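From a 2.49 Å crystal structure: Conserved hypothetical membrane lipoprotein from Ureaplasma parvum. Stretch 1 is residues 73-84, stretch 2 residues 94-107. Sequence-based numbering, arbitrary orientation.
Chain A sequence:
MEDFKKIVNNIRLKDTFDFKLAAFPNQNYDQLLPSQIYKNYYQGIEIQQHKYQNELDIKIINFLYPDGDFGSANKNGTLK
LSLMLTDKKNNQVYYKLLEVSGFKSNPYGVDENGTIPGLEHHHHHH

Stretch 1 73-84: ANKNGTLKLSLM
Stretch 2 (94-107) YYKLLEVSGFKSNP

Stretch 1 leaves a helix at Asn76, turns at Gly77 and runs as a strand from about Leu79 through Met84 and on; stretch 2 comes back beside it, already a strand at Tyr94 and running to about Val100, then turns through Gly102 (phi/psi 102/7) and runs extended from Phe103 to Asn106 past the helix end. The strand directions differ by 156°, so the pairing is antiparallel, with axes 4.5 Å apart at closest approach. Together the stretches bury 1099 Å², and Leu83, Gly77 and Leu81 contribute most on the first side.

Leu83 (86 Å²) sits in a hydrogen-bonded pair with Lys96, CA to CA 5.0 Å. Leu83 N donates to Lys96 O at 2.7 Å, and Lys96 N returns to Leu83 O at 3.0 Å, with N-H...O angles of 154° and 158°. The same carbonyl receives a CA-H...O contact, Tyr95 CA to Leu83 O, at 3.2 Å. The Leu83 side chain (chi1 m, chi2 t) brings CD1 to 3.9 Å from CB of Leu98, an apolar contact diagonal to the register.

Two residues back, Leu81 repeats the pattern. Leu81 N to Leu98 O is 2.7 Å and Leu98 N to Leu81 O is 2.9 Å, both near 160°. Its chi1 of -91° lies between wells, with chi2 p, and its CD1 packs 3.8 Å from CG2 of Val100. The ladder closes with Leu79 and Val100, where Leu79 N to Val100 O and Val100 N to Leu79 O are each 2.9 Å.

Leu79, Leu81, Leu83, Lys96, Leu98 and Val100 therefore share one sheet face. The other carries the non-hydrogen-bonded pairs, with shorter CA separations: Lys80 with Glu99 (4.4 Å), Ser82 with Leu97 (4.5 Å) and Met84 with Tyr95 (4.6 Å). There Leu97 CD2 lies 3.5 Å from Ser82 OG. Selenomethionine Met84 (t, t, p) places CG 3.7 Å from Tyr95 CE2, and its SE stands 5.1 Å from the centroid of the Tyr95 ring, an oblique approach, the selenium counterpart of a sulfur-aromatic contact.

Gly77 (71 Å²) lies at the other end of the pairing. It is the first residue to leave helical geometry, at phi/psi 51/43; positive phi favours glycine, and packing adds a second constraint, since an ideal CB would fall 2.2 Å from Phe103 O. The close approach lets Gly77 CA make CA-H...O contacts with Phe103 O and Lys104 O, each at 3.4 Å. Gly77 O accepts from Phe103 N at 3.0 Å and 154°.

The CA-to-CB bond of Phe103 points toward stretch 1 (chi1 m, chi2 -77°). Leu79 CD1 lies 3.8 Å from the Phe103 ring centroid, 15° off the normal, a CH-pi contact over one face; Leu79 adopts m, t. Gly77 O and Thr78 CA lie at the ring edge. Thr78 (m) points its CA-to-CB bond away overall, though its CG2 lies 3.4 Å from Val100 O; its OG1 donates to Asn76 O at 2.8 Å. On the helical side of Gly77, Asn106 N donates to Asn74 O at 3.2 Å and 151°, tying the extended segment to the helix.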

# COMPACT_ATOMS: atom_id res chain seq x y z
N ALA A 73 1.71 -5.61 12.36
CA ALA A 73 2.16 -4.91 11.17
C ALA A 73 3.34 -3.99 11.48
O ALA A 73 4.31 -3.94 10.73
CB ALA A 73 1.01 -4.11 10.59
N ASN A 74 3.27 -3.27 12.60
CA ASN A 74 4.34 -2.36 12.97
C ASN A 74 5.65 -3.10 13.23
O ASN A 74 6.73 -2.55 13.03
CB ASN A 74 3.93 -1.52 14.19
CG ASN A 74 3.04 -0.34 13.81
OD1 ASN A 74 2.74 -0.12 12.64
ND2 ASN A 74 2.63 0.42 14.81
N LYS A 75 5.56 -4.35 13.68
CA LYS A 75 6.76 -5.15 13.95
C LYS A 75 7.48 -5.55 12.66
O LYS A 75 8.71 -5.53 12.60
CB LYS A 75 6.41 -6.41 14.75
CG LYS A 75 6.29 -6.19 16.26
CD LYS A 75 5.67 -7.40 16.95
CE LYS A 75 5.03 -6.99 18.26
NZ LYS A 75 4.11 -8.04 18.81
N ASN A 76 6.71 -5.90 11.63
CA ASN A 76 7.26 -6.31 10.33
C ASN A 76 7.33 -5.17 9.31
O ASN A 76 7.76 -5.37 8.19
CB ASN A 76 6.42 -7.44 9.73
CG ASN A 76 6.21 -8.60 10.68
OD1 ASN A 76 5.13 -9.19 10.72
ND2 ASN A 76 7.25 -8.94 11.43
N GLY A 77 6.89 -3.97 9.70
CA GLY A 77 6.91 -2.85 8.77
C GLY A 77 6.24 -3.28 7.47
O GLY A 77 6.71 -2.97 6.36
N THR A 78 5.12 -3.97 7.63
CA THR A 78 4.34 -4.51 6.52
C THR A 78 2.90 -4.01 6.42
O THR A 78 2.29 -3.60 7.41
CB THR A 78 4.32 -6.02 6.63
OG1 THR A 78 5.66 -6.51 6.70
CG2 THR A 78 3.60 -6.63 5.45
N LEU A 79 2.36 -4.03 5.20
CA LEU A 79 0.99 -3.60 4.95
C LEU A 79 0.42 -4.46 3.84
O LEU A 79 1.16 -5.03 3.03
CB LEU A 79 0.92 -2.14 4.52
CG LEU A 79 0.97 -1.01 5.55
CD1 LEU A 79 1.26 0.29 4.81
CD2 LEU A 79 -0.33 -0.91 6.32
N LYS A 80 -0.89 -4.59 3.82
CA LYS A 80 -1.58 -5.36 2.80
C LYS A 80 -2.30 -4.29 1.99
O LYS A 80 -3.19 -3.59 2.49
CB LYS A 80 -2.58 -6.29 3.49
CG LYS A 80 -3.27 -7.29 2.57
CD LYS A 80 -4.13 -8.35 3.30
CE LYS A 80 -3.26 -9.37 4.02
NZ LYS A 80 -4.04 -10.46 4.69
N LEU A 81 -1.89 -4.13 0.74
CA LEU A 81 -2.49 -3.14 -0.15
C LEU A 81 -3.65 -3.72 -0.94
O LEU A 81 -3.48 -4.64 -1.75
CB LEU A 81 -1.45 -2.60 -1.12
CG LEU A 81 -0.65 -1.37 -0.71
CD1 LEU A 81 0.20 -1.69 0.50
CD2 LEU A 81 0.21 -0.91 -1.89
N SER A 82 -4.84 -3.19 -0.72
CA SER A 82 -6.00 -3.66 -1.44
C SER A 82 -6.03 -2.81 -2.72
O SER A 82 -6.22 -1.60 -2.64
CB SER A 82 -7.25 -3.44 -0.60
OG SER A 82 -8.40 -4.00 -1.21
N LEU A 83 -5.86 -3.46 -3.87
CA LEU A 83 -5.81 -2.77 -5.15
C LEU A 83 -7.00 -2.94 -6.07
O LEU A 83 -7.70 -3.96 -6.04
CB LEU A 83 -4.59 -3.22 -5.92
CG LEU A 83 -3.25 -3.18 -5.20
CD1 LEU A 83 -2.23 -4.00 -6.00
CD2 LEU A 83 -2.81 -1.74 -5.06
N MSE A 84 -7.22 -1.93 -6.90
CA MSE A 84 -8.27 -2.00 -7.89
C MSE A 84 -7.50 -1.83 -9.20
O MSE A 84 -6.83 -0.82 -9.40
CB MSE A 84 -9.28 -0.87 -7.74
CG MSE A 84 -10.39 -0.94 -8.75
SE MSE A 84 -11.79 0.35 -8.49
CE MSE A 84 -10.72 1.93 -8.85
N TYR A 94 -10.61 -5.25 -11.85
CA TYR A 94 -10.18 -6.42 -11.09
C TYR A 94 -9.60 -5.96 -9.77
O TYR A 94 -8.98 -4.90 -9.69
CB TYR A 94 -9.10 -7.21 -11.84
CG TYR A 94 -9.53 -7.69 -13.21
CD1 TYR A 94 -10.18 -8.91 -13.37
CD2 TYR A 94 -9.28 -6.92 -14.34
CE1 TYR A 94 -10.59 -9.35 -14.63
CE2 TYR A 94 -9.69 -7.34 -15.60
CZ TYR A 94 -10.34 -8.56 -15.74
OH TYR A 94 -10.77 -8.97 -16.98
N TYR A 95 -9.80 -6.77 -8.74
CA TYR A 95 -9.28 -6.44 -7.42
C TYR A 95 -8.15 -7.39 -7.05
O TYR A 95 -8.14 -8.55 -7.45
CB TYR A 95 -10.40 -6.51 -6.39
CG TYR A 95 -11.44 -5.44 -6.61
CD1 TYR A 95 -12.57 -5.66 -7.41
CD2 TYR A 95 -11.27 -4.17 -6.07
CE1 TYR A 95 -13.50 -4.64 -7.65
CE2 TYR A 95 -12.18 -3.15 -6.31
CZ TYR A 95 -13.29 -3.39 -7.10
OH TYR A 95 -14.18 -2.36 -7.32
N LYS A 96 -7.18 -6.89 -6.29
CA LYS A 96 -6.05 -7.72 -5.91
C LYS A 96 -5.40 -7.22 -4.63
O LYS A 96 -5.14 -6.02 -4.48
CB LYS A 96 -5.00 -7.73 -7.02
CG LYS A 96 -3.85 -8.70 -6.76
CD LYS A 96 -2.73 -8.53 -7.77
CE LYS A 96 -2.11 -9.88 -8.14
NZ LYS A 96 -1.72 -10.72 -6.95
N LEU A 97 -5.15 -8.14 -3.71
CA LEU A 97 -4.51 -7.80 -2.45
C LEU A 97 -3.02 -8.08 -2.64
O LEU A 97 -2.65 -9.15 -3.10
CB LEU A 97 -5.09 -8.65 -1.32
CG LEU A 97 -6.60 -8.45 -1.11
CD1 LEU A 97 -7.12 -9.52 -0.17
CD2 LEU A 97 -6.89 -7.07 -0.54
N LEU A 98 -2.17 -7.11 -2.31
CA LEU A 98 -0.72 -7.27 -2.47
C LEU A 98 -0.03 -6.93 -1.16
O LEU A 98 -0.21 -5.83 -0.62
CB LEU A 98 -0.22 -6.33 -3.57
CG LEU A 98 1.28 -6.08 -3.71
CD1 LEU A 98 1.96 -7.28 -4.31
CD2 LEU A 98 1.50 -4.88 -4.60
N GLU A 99 0.78 -7.84 -0.64
CA GLU A 99 1.47 -7.59 0.62
C GLU A 99 2.85 -6.97 0.42
O GLU A 99 3.71 -7.59 -0.20
CB GLU A 99 1.59 -8.89 1.40
CG GLU A 99 2.16 -8.73 2.79
CD GLU A 99 1.88 -9.94 3.66
OE1 GLU A 99 0.70 -10.33 3.77
OE2 GLU A 99 2.85 -10.50 4.22
N VAL A 100 3.08 -5.77 0.95
CA VAL A 100 4.38 -5.14 0.79
C VAL A 100 5.03 -4.77 2.11
O VAL A 100 4.36 -4.38 3.07
CB VAL A 100 4.31 -3.89 -0.09
CG1 VAL A 100 3.41 -4.16 -1.26
CG2 VAL A 100 3.83 -2.72 0.71
N SER A 101 6.35 -4.88 2.15
CA SER A 101 7.12 -4.57 3.34
C SER A 101 8.06 -3.41 3.05
O SER A 101 8.03 -2.83 1.96
CB SER A 101 7.92 -5.79 3.75
OG SER A 101 8.70 -6.23 2.66
N GLY A 102 8.90 -3.07 4.02
CA GLY A 102 9.84 -1.98 3.82
C GLY A 102 9.40 -0.69 4.48
O GLY A 102 10.00 0.38 4.25
N PHE A 103 8.32 -0.75 5.24
CA PHE A 103 7.83 0.43 5.93
C PHE A 103 8.55 0.48 7.28
O PHE A 103 9.15 -0.51 7.71
CB PHE A 103 6.33 0.33 6.15
CG PHE A 103 5.53 0.35 4.88
CD1 PHE A 103 5.31 1.55 4.20
CD2 PHE A 103 5.04 -0.83 4.33
CE1 PHE A 103 4.61 1.57 3.00
CE2 PHE A 103 4.33 -0.81 3.12
CZ PHE A 103 4.12 0.39 2.46
N LYS A 104 8.52 1.64 7.92
CA LYS A 104 9.17 1.77 9.22
C LYS A 104 8.62 0.72 10.19
O LYS A 104 7.48 0.28 10.07
CB LYS A 104 8.92 3.16 9.79
CG LYS A 104 9.54 3.36 11.14
CD LYS A 104 9.76 4.84 11.40
CE LYS A 104 10.37 5.07 12.76
NZ LYS A 104 10.49 6.53 13.05
N SER A 105 9.45 0.30 11.15
CA SER A 105 9.02 -0.70 12.13
C SER A 105 9.77 -0.53 13.45
O SER A 105 10.78 0.16 13.52
CB SER A 105 9.29 -2.11 11.60
OG SER A 105 10.68 -2.30 11.40
N ASN A 106 9.23 -1.13 14.51
CA ASN A 106 9.85 -1.10 15.82
C ASN A 106 9.55 -2.48 16.40
O ASN A 106 8.44 -2.99 16.27
CB ASN A 106 9.26 0.04 16.68
CG ASN A 106 8.09 -0.41 17.55
OD1 ASN A 106 6.95 -0.51 17.08
ND2 ASN A 106 8.37 -0.66 18.83
N PRO A 107 10.55 -3.10 17.05
CA PRO A 107 10.46 -4.43 17.65
C PRO A 107 9.24 -4.82 18.50
O PRO A 107 8.91 -5.99 18.57
CB PRO A 107 11.77 -4.53 18.43
CG PRO A 107 11.93 -3.12 18.92
CD PRO A 107 11.62 -2.31 17.68